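Local coordinates for ABC transporter, periplasmic solute-binding protein (Rhizobium meliloti, PDB 4WED) that probably captures a solute, such as a peptide or a nickel complex, in the periplasm and delivers it to an ABC transporter for uptake, at residues A317-S322 with L491-S496; G418-Y423 with V434-S439. All blocks are in the same frame, centred on the assembly; numbering follows the deposited sequence.

Contact 1: residues A317-S322 with L491-S496; sequences AGNMFS and LVYVPS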
ATOM      1  N   ALA A 317       0.472   6.028 -14.886  1.00 56.06           N
ATOM      2  CA  ALA A 317      -0.844   5.762 -14.321  1.00 59.43           C
ATOM      3  C   ALA A 317      -1.921   6.348 -15.222  1.00 58.58           C
ATOM      4  O   ALA A 317      -1.856   7.510 -15.629  1.00 59.69           O
ATOM      5  CB  ALA A 317      -0.946   6.344 -12.925  1.00 55.70           C
ATOM      6  N   GLY A 318      -2.869   5.502 -15.569  1.00 60.73           N
ATOM      7  CA  GLY A 318      -4.140   5.942 -16.111  1.00 69.65           C
ATOM      8  C   GLY A 318      -5.218   6.061 -15.029  1.00 65.12           C
ATOM      9  O   GLY A 318      -6.107   6.868 -15.134  1.00 76.69           O
ATOM     10  N   ASN A 319      -5.140   5.248 -13.997  1.00 61.34           N
ATOM     11  CA  ASN A 319      -6.173   5.200 -12.954  1.00 59.78           C
ATOM     12  C   ASN A 319      -5.587   5.600 -11.624  1.00 60.07           C
ATOM     13  O   ASN A 319      -4.369   5.478 -11.390  1.00 58.01           O
ATOM     14  CB  ASN A 319      -6.713   3.795 -12.838  1.00 58.74           C
ATOM     15  CG  ASN A 319      -7.390   3.356 -14.094  1.00 61.47           C
ATOM     16  OD1 ASN A 319      -6.786   3.375 -15.156  1.00 75.31           O
ATOM     17  ND2 ASN A 319      -8.650   3.011 -14.003  1.00 61.24           N
HETATM   18  N   MSE A 320      -6.441   6.105 -10.752  1.00 57.10           N
HETATM   19  CA  MSE A 320      -5.984   6.479  -9.433  1.00 58.35           C
HETATM   20  C   MSE A 320      -5.397   5.302  -8.740  1.00 53.07           C
HETATM   21  O   MSE A 320      -4.483   5.454  -7.935  1.00 53.71           O
HETATM   22  CB  MSE A 320      -7.106   7.017  -8.589  1.00 65.84           C
HETATM   23  CG  MSE A 320      -6.609   7.696  -7.298  1.00 71.19           C
HETATM   24 SE   MSE A 320      -8.226   8.252  -6.229  1.00 90.96          SE
HETATM   25  CE  MSE A 320      -7.345   8.553  -4.470  1.00 91.93           C
ATOM     26  N   PHE A 321      -5.914   4.117  -9.016  1.00 49.77           N
ATOM     27  CA  PHE A 321      -5.425   2.923  -8.373  1.00 49.35           C
ATOM     28  C   PHE A 321      -5.038   1.939  -9.440  1.00 52.86           C
ATOM     29  O   PHE A 321      -5.806   1.728 -10.403  1.00 54.17           O
ATOM     30  CB  PHE A 321      -6.496   2.303  -7.532  1.00 47.57           C
ATOM     31  CG  PHE A 321      -6.943   3.164  -6.420  1.00 49.55           C
ATOM     32  CD1 PHE A 321      -6.079   3.441  -5.342  1.00 47.73           C
ATOM     33  CD2 PHE A 321      -8.230   3.687  -6.405  1.00 47.02           C
ATOM     34  CE1 PHE A 321      -6.488   4.243  -4.285  1.00 44.63           C
ATOM     35  CE2 PHE A 321      -8.632   4.472  -5.353  1.00 48.62           C
ATOM     36  CZ  PHE A 321      -7.762   4.751  -4.285  1.00 48.00           C
ATOM     37  N   SER A 322      -3.865   1.327  -9.267  1.00 52.68           N
ATOM     38  CA  SER A 322      -3.441   0.265 -10.190  1.00 55.57           C
ATOM     39  C   SER A 322      -4.339  -0.960 -10.037  1.00 54.74           C
ATOM     40  O   SER A 322      -5.079  -1.094  -9.055  1.00 54.13           O
ATOM     41  CB  SER A 322      -1.957  -0.113  -9.995  1.00 56.10           C
ATOM     42  OG  SER A 322      -1.803  -1.159  -9.042  1.00 59.03           O
ATOM     43  N   LEU A 491      -0.110  10.079 -12.015  1.00 55.05           N
ATOM     44  CA  LEU A 491       1.085  10.224 -12.837  1.00 54.28           C
ATOM     45  C   LEU A 491       1.717   8.866 -13.119  1.00 53.75           C
ATOM     46  O   LEU A 491       1.584   8.350 -14.207  1.00 55.13           O
ATOM     47  CB  LEU A 491       2.032  11.177 -12.130  1.00 55.45           C
ATOM     48  CG  LEU A 491       1.450  12.577 -11.959  1.00 54.02           C
ATOM     49  CD1 LEU A 491       2.465  13.435 -11.237  1.00 54.45           C
ATOM     50  CD2 LEU A 491       1.165  13.165 -13.329  1.00 54.42           C
ATOM     51  N   VAL A 492       2.282   8.236 -12.098  1.00 53.10           N
ATOM     52  CA  VAL A 492       2.860   6.912 -12.198  1.00 52.36           C
ATOM     53  C   VAL A 492       2.475   6.058 -10.963  1.00 52.88           C
ATOM     54  O   VAL A 492       2.131   6.592  -9.901  1.00 49.89           O
ATOM     55  CB  VAL A 492       4.382   6.982 -12.263  1.00 54.58           C
ATOM     56  CG1 VAL A 492       4.872   7.588 -13.586  1.00 57.06           C
ATOM     57  CG2 VAL A 492       4.905   7.775 -11.078  1.00 57.29           C
ATOM     58  N   TYR A 493       2.526   4.741 -11.141  1.00 50.86           N
ATOM     59  CA  TYR A 493       2.552   3.814 -10.052  1.00 51.46           C
ATOM     60  C   TYR A 493       3.989   3.709  -9.563  1.00 54.06           C
ATOM     61  O   TYR A 493       4.968   3.636 -10.347  1.00 56.38           O
ATOM     62  CB  TYR A 493       1.967   2.463 -10.485  1.00 53.53           C
ATOM     63  CG  TYR A 493       0.582   2.627 -11.116  1.00 53.02           C
ATOM     64  CD1 TYR A 493      -0.416   3.281 -10.427  1.00 53.24           C
ATOM     65  CD2 TYR A 493       0.302   2.178 -12.403  1.00 56.33           C
ATOM     66  CE1 TYR A 493      -1.661   3.470 -10.975  1.00 55.15           C
ATOM     67  CE2 TYR A 493      -0.957   2.365 -12.986  1.00 56.50           C
ATOM     68  CZ  TYR A 493      -1.932   3.022 -12.255  1.00 56.76           C
ATOM     69  OH  TYR A 493      -3.188   3.242 -12.746  1.00 57.13           O
ATOM     70  N   VAL A 494       4.125   3.723  -8.255  1.00 52.76           N
ATOM     71  CA  VAL A 494       5.445   3.705  -7.617  1.00 57.23           C
ATOM     72  C   VAL A 494       5.943   2.259  -7.506  1.00 59.18           C
ATOM     73  O   VAL A 494       5.414   1.481  -6.727  1.00 59.14           O
ATOM     74  CB  VAL A 494       5.344   4.340  -6.226  1.00 58.24           C
ATOM     75  CG1 VAL A 494       6.666   4.276  -5.464  1.00 64.98           C
ATOM     76  CG2 VAL A 494       4.885   5.794  -6.341  1.00 59.00           C
ATOM     77  N   PRO A 495       6.982   1.887  -8.271  1.00 64.41           N
ATOM     78  CA  PRO A 495       7.324   0.466  -8.302  1.00 62.01           C
ATOM     79  C   PRO A 495       8.047   0.010  -7.035  1.00 61.75           C
ATOM     80  O   PRO A 495       8.546   0.826  -6.260  1.00 54.60           O
ATOM     81  CB  PRO A 495       8.262   0.390  -9.481  1.00 63.50           C
ATOM     82  CG  PRO A 495       9.043   1.663  -9.340  1.00 65.92           C
ATOM     83  CD  PRO A 495       8.101   2.701  -8.784  1.00 65.69           C
ATOM     84  N   SER A 496       8.067  -1.302  -6.836  1.00 64.11           N
ATOM     85  CA  SER A 496       8.714  -1.921  -5.689  1.00 64.55           C
ATOM     86  C   SER A 496       9.714  -2.898  -6.227  1.00 63.04           C
ATOM     87  O   SER A 496       9.387  -3.788  -7.028  1.00 66.46           O
ATOM     88  CB  SER A 496       7.695  -2.668  -4.826  1.00 67.64           C
ATOM     89  OG  SER A 496       8.252  -3.069  -3.579  1.00 70.27           O
TER
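Tyr493 drives its ring into the curl of residues 317-322, which wraps both faces of the ring and meets its hydroxyl at the far end. Ser322 CB sits squarely over the centre of one face, 3.6 Å from the ring centroid and only 7° off the normal. The methyl group of Ala317 lies against the opposite face, displaced toward the rim on the phenol side, with CB 3.5 Å from Tyr493 CZ. Both are CH-pi contacts, and together they sandwich the ring and fix its tilt.

At the edge, Tyr493 OH donates a hydrogen bond to Asn319 O at 2.9 Å. The approach is bent, with a C=O...donor angle of 113°, and the hydroxyl is tilted 29° out of the carbonyl plane. Asn319 N lies 3.1 Å from the same Tyr493 OH, so the phenol end is bordered by both backbone polar atoms of one residue. The amide of Asn319 turns elsewhere, held by Lys330 O and Phe332 N, which anchors the residue whose carbonyl receives the phenol. Ser322 OG likewise bonds outside the contact, to Gly271 O, while its CB faces the ring.

Where the loop leaves its strand, Ala317 N bonds to Leu491 O at 2.7 Å, although the position of that oxygen is less certain. This continues the antiparallel pairing of strands 315-316 and 488-500, in which Tyr493 is joined to Lys315. Strand 274-279 contributes Thr274 beside both Ala317 and Tyr493, and helix 430-437 packs through Ser432 and Leu433 against Met320 and Phe321.

Contact 2: residues G418-Y423 with V434-S439; sequences GFFLTY and VALCLS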
ATOM      1  N   GLY A 418      -0.025  20.230  -6.632  1.00 64.53           N
ATOM      2  CA  GLY A 418       0.810  19.524  -5.651  1.00 63.66           C
ATOM      3  C   GLY A 418       0.703  18.023  -5.796  1.00 61.84           C
ATOM      4  O   GLY A 418      -0.135  17.522  -6.528  1.00 60.23           O
ATOM      5  N   PHE A 419       1.551  17.311  -5.063  1.00 63.45           N
ATOM      6  CA  PHE A 419       1.661  15.869  -5.175  1.00 62.02           C
ATOM      7  C   PHE A 419       1.170  15.118  -3.972  1.00 62.77           C
ATOM      8  O   PHE A 419       1.523  15.419  -2.836  1.00 62.76           O
ATOM      9  CB  PHE A 419       3.097  15.455  -5.394  1.00 62.91           C
ATOM     10  CG  PHE A 419       3.704  16.005  -6.650  1.00 63.05           C
ATOM     11  CD1 PHE A 419       2.969  16.057  -7.830  1.00 64.94           C
ATOM     12  CD2 PHE A 419       5.012  16.406  -6.665  1.00 62.06           C
ATOM     13  CE1 PHE A 419       3.542  16.550  -9.001  1.00 64.81           C
ATOM     14  CE2 PHE A 419       5.589  16.914  -7.824  1.00 66.93           C
ATOM     15  CZ  PHE A 419       4.851  16.971  -8.994  1.00 66.97           C
ATOM     16  N   PHE A 420       0.408  14.077  -4.250  1.00 60.31           N
ATOM     17  CA  PHE A 420      -0.013  13.169  -3.239  1.00 58.95           C
ATOM     18  C   PHE A 420       0.403  11.793  -3.648  1.00 58.64           C
ATOM     19  O   PHE A 420       0.597  11.495  -4.833  1.00 64.98           O
ATOM     20  CB  PHE A 420      -1.525  13.191  -3.141  1.00 62.78           C
ATOM     21  CG  PHE A 420      -2.059  14.453  -2.568  1.00 66.37           C
ATOM     22  CD1 PHE A 420      -2.104  15.601  -3.327  1.00 68.51           C
ATOM     23  CD2 PHE A 420      -2.534  14.492  -1.269  1.00 69.37           C
ATOM     24  CE1 PHE A 420      -2.602  16.778  -2.795  1.00 71.92           C
ATOM     25  CE2 PHE A 420      -3.030  15.676  -0.730  1.00 70.78           C
ATOM     26  CZ  PHE A 420      -3.061  16.819  -1.493  1.00 71.77           C
ATOM     27  N   LEU A 421       0.515  10.953  -2.645  1.00 57.16           N
ATOM     28  CA  LEU A 421       0.777   9.544  -2.778  1.00 55.97           C
ATOM     29  C   LEU A 421      -0.373   8.863  -2.128  1.00 52.23           C
ATOM     30  O   LEU A 421      -0.742   9.258  -1.083  1.00 49.59           O
ATOM     31  CB  LEU A 421       2.049   9.168  -2.017  1.00 57.65           C
ATOM     32  CG  LEU A 421       3.377   9.510  -2.706  1.00 57.75           C
ATOM     33  CD1 LEU A 421       4.477   9.371  -1.687  1.00 62.10           C
ATOM     34  CD2 LEU A 421       3.682   8.624  -3.875  1.00 56.61           C
ATOM     35  N   THR A 422      -0.948   7.854  -2.773  1.00 53.07           N
ATOM     36  CA  THR A 422      -1.945   7.036  -2.136  1.00 50.78           C
ATOM     37  C   THR A 422      -1.350   6.188  -1.010  1.00 51.77           C
ATOM     38  O   THR A 422      -0.154   6.019  -0.877  1.00 54.33           O
ATOM     39  CB  THR A 422      -2.758   6.142  -3.132  1.00 52.31           C
ATOM     40  OG1 THR A 422      -1.912   5.231  -3.864  1.00 51.12           O
ATOM     41  CG2 THR A 422      -3.532   7.005  -4.103  1.00 52.53           C
ATOM     42  N   TYR A 423      -2.228   5.670  -0.183  1.00 51.93           N
ATOM     43  CA  TYR A 423      -1.833   4.923   0.975  1.00 54.48           C
ATOM     44  C   TYR A 423      -1.261   3.555   0.590  1.00 51.48           C
ATOM     45  O   TYR A 423      -0.349   3.054   1.291  1.00 53.47           O
ATOM     46  CB  TYR A 423      -3.028   4.761   1.921  1.00 56.99           C
ATOM     47  CG  TYR A 423      -3.465   6.020   2.656  1.00 62.82           C
ATOM     48  CD1 TYR A 423      -2.792   7.203   2.502  1.00 68.21           C
ATOM     49  CD2 TYR A 423      -4.532   5.997   3.559  1.00 66.23           C
ATOM     50  CE1 TYR A 423      -3.175   8.334   3.191  1.00 72.63           C
ATOM     51  CE2 TYR A 423      -4.894   7.128   4.279  1.00 68.41           C
ATOM     52  CZ  TYR A 423      -4.208   8.298   4.071  1.00 71.82           C
ATOM     53  OH  TYR A 423      -4.508   9.470   4.716  1.00 75.80           O
ATOM     54  N   VAL A 434     -11.458   7.914   1.010  1.00 53.27           N
ATOM     55  CA  VAL A 434     -12.069   8.582   2.107  1.00 57.78           C
ATOM     56  C   VAL A 434     -11.150   9.684   2.621  1.00 60.63           C
ATOM     57  O   VAL A 434     -11.581  10.831   2.775  1.00 63.45           O
ATOM     58  CB  VAL A 434     -12.395   7.574   3.224  1.00 61.60           C
ATOM     59  CG1 VAL A 434     -12.680   8.282   4.540  1.00 61.02           C
ATOM     60  CG2 VAL A 434     -13.608   6.718   2.817  1.00 63.03           C
ATOM     61  N   ALA A 435      -9.889   9.339   2.895  1.00 58.66           N
ATOM     62  CA  ALA A 435      -8.990  10.271   3.544  1.00 59.72           C
ATOM     63  C   ALA A 435      -8.649  11.464   2.647  1.00 64.25           C
ATOM     64  O   ALA A 435      -8.501  12.582   3.150  1.00 64.55           O
ATOM     65  CB  ALA A 435      -7.727   9.574   3.980  1.00 59.53           C
ATOM     66  N   LEU A 436      -8.549  11.234   1.333  1.00 61.97           N
ATOM     67  CA  LEU A 436      -8.062  12.260   0.432  1.00 66.68           C
ATOM     68  C   LEU A 436      -9.156  12.901  -0.415  1.00 67.01           C
ATOM     69  O   LEU A 436      -8.906  13.899  -1.081  1.00 65.56           O
ATOM     70  CB  LEU A 436      -7.003  11.682  -0.514  1.00 65.65           C
ATOM     71  CG  LEU A 436      -5.755  11.050   0.126  1.00 68.32           C
ATOM     72  CD1 LEU A 436      -4.830  10.557  -0.992  1.00 71.30           C
ATOM     73  CD2 LEU A 436      -4.994  12.007   1.034  1.00 65.97           C
ATOM     74  N   CYS A 437     -10.343  12.317  -0.420  1.00 65.32           N
ATOM     75  CA  CYS A 437     -11.375  12.782  -1.316  1.00 65.43           C
ATOM     76  C   CYS A 437     -12.715  13.115  -0.673  1.00 66.40           C
ATOM     77  O   CYS A 437     -13.452  13.907  -1.231  1.00 73.06           O
ATOM     78  CB  CYS A 437     -11.578  11.778  -2.428  1.00 65.05           C
ATOM     79  SG  CYS A 437     -10.123  11.576  -3.475  1.00 67.31           S
ATOM     80  N   LEU A 438     -13.049  12.546   0.479  1.00 64.79           N
ATOM     81  CA  LEU A 438     -14.314  12.883   1.124  1.00 66.43           C
ATOM     82  C   LEU A 438     -14.182  14.208   1.910  1.00 70.35           C
ATOM     83  O   LEU A 438     -13.395  14.285   2.859  1.00 68.47           O
ATOM     84  CB  LEU A 438     -14.763  11.731   2.047  1.00 66.24           C
ATOM     85  CG  LEU A 438     -16.181  11.775   2.733  1.00 65.45           C
ATOM     86  CD1 LEU A 438     -17.348  11.445   1.820  1.00 64.38           C
ATOM     87  CD2 LEU A 438     -16.229  10.800   3.884  1.00 64.60           C
ATOM     88  N   SER A 439     -14.941  15.240   1.521  1.00 73.80           N
ATOM     89  CA  SER A 439     -14.971  16.525   2.278  1.00 78.57           C
ATOM     90  C   SER A 439     -15.120  16.362   3.779  1.00 79.47           C
ATOM     91  O   SER A 439     -14.375  16.964   4.532  1.00 82.77           O
ATOM     92  CB  SER A 439     -16.112  17.449   1.833  1.00 81.50           C
ATOM     93  OG  SER A 439     -15.764  18.158   0.669  1.00 89.10           O
TER
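The end of strand 417-421 and the residues that follow it run past the last turn of helix 430-437 with the backbones well separated, the closest CA atoms being those of Tyr423 and Ala435 at 9.3 Å. Side chains bridge this distance, and no hydrogen bond links the two segments. Leu436 is the central piece: it reaches toward the strand with CG anti to the carbonyl carbon (chi1 -58°), and its two methyls divide the work. CD2 meets the Phe420 ring obliquely, 4.2 Å from Phe420 CD2, the leucine and phenylalanine side chains passing alongside each other, pointing opposite ways. CD1 comes within 4.3 Å of the backbone oxygen of Leu421.

One residue before Leu436, Ala435 CB receives the phenol end of Tyr423. It lies 3.3 Å from Tyr423 OH and 3.7 Å from Tyr423 CZ, again at an oblique angle to the ring. Tyr423 is exposed to solvent, whereas Ala435 and Leu436 are buried. A polar link from just before the segment 434-439 ties the backbone down, as Ser432 OG bonds to Tyr423 N.

This is strand-loop-helix packing in an alpha/beta lobe of the family 5 solute-binding fold: the chain leaves a sheet strand, passes through a short connection and returns as a helix against the strand's end.

How the contacts relate
The two contacts lie 14 Å apart between centres and reach the same antiparallel sheet, with strand 274-279 between them, paired to 417-421 from contact 2 and to 488-500 from contact 1. Along the chain both segments of contact 2 fall between the two of contact 1: residues 317-322 come first, then 418-423 and 434-439, and finally 491-496. They touch directly by packing, Val494 on Leu421, Leu491 on Phe419, and both Met320 and Phe321 on Thr422. Helix 430-437 is common to both. Segments up to 169 residues apart in sequence thereby meet on one sheet.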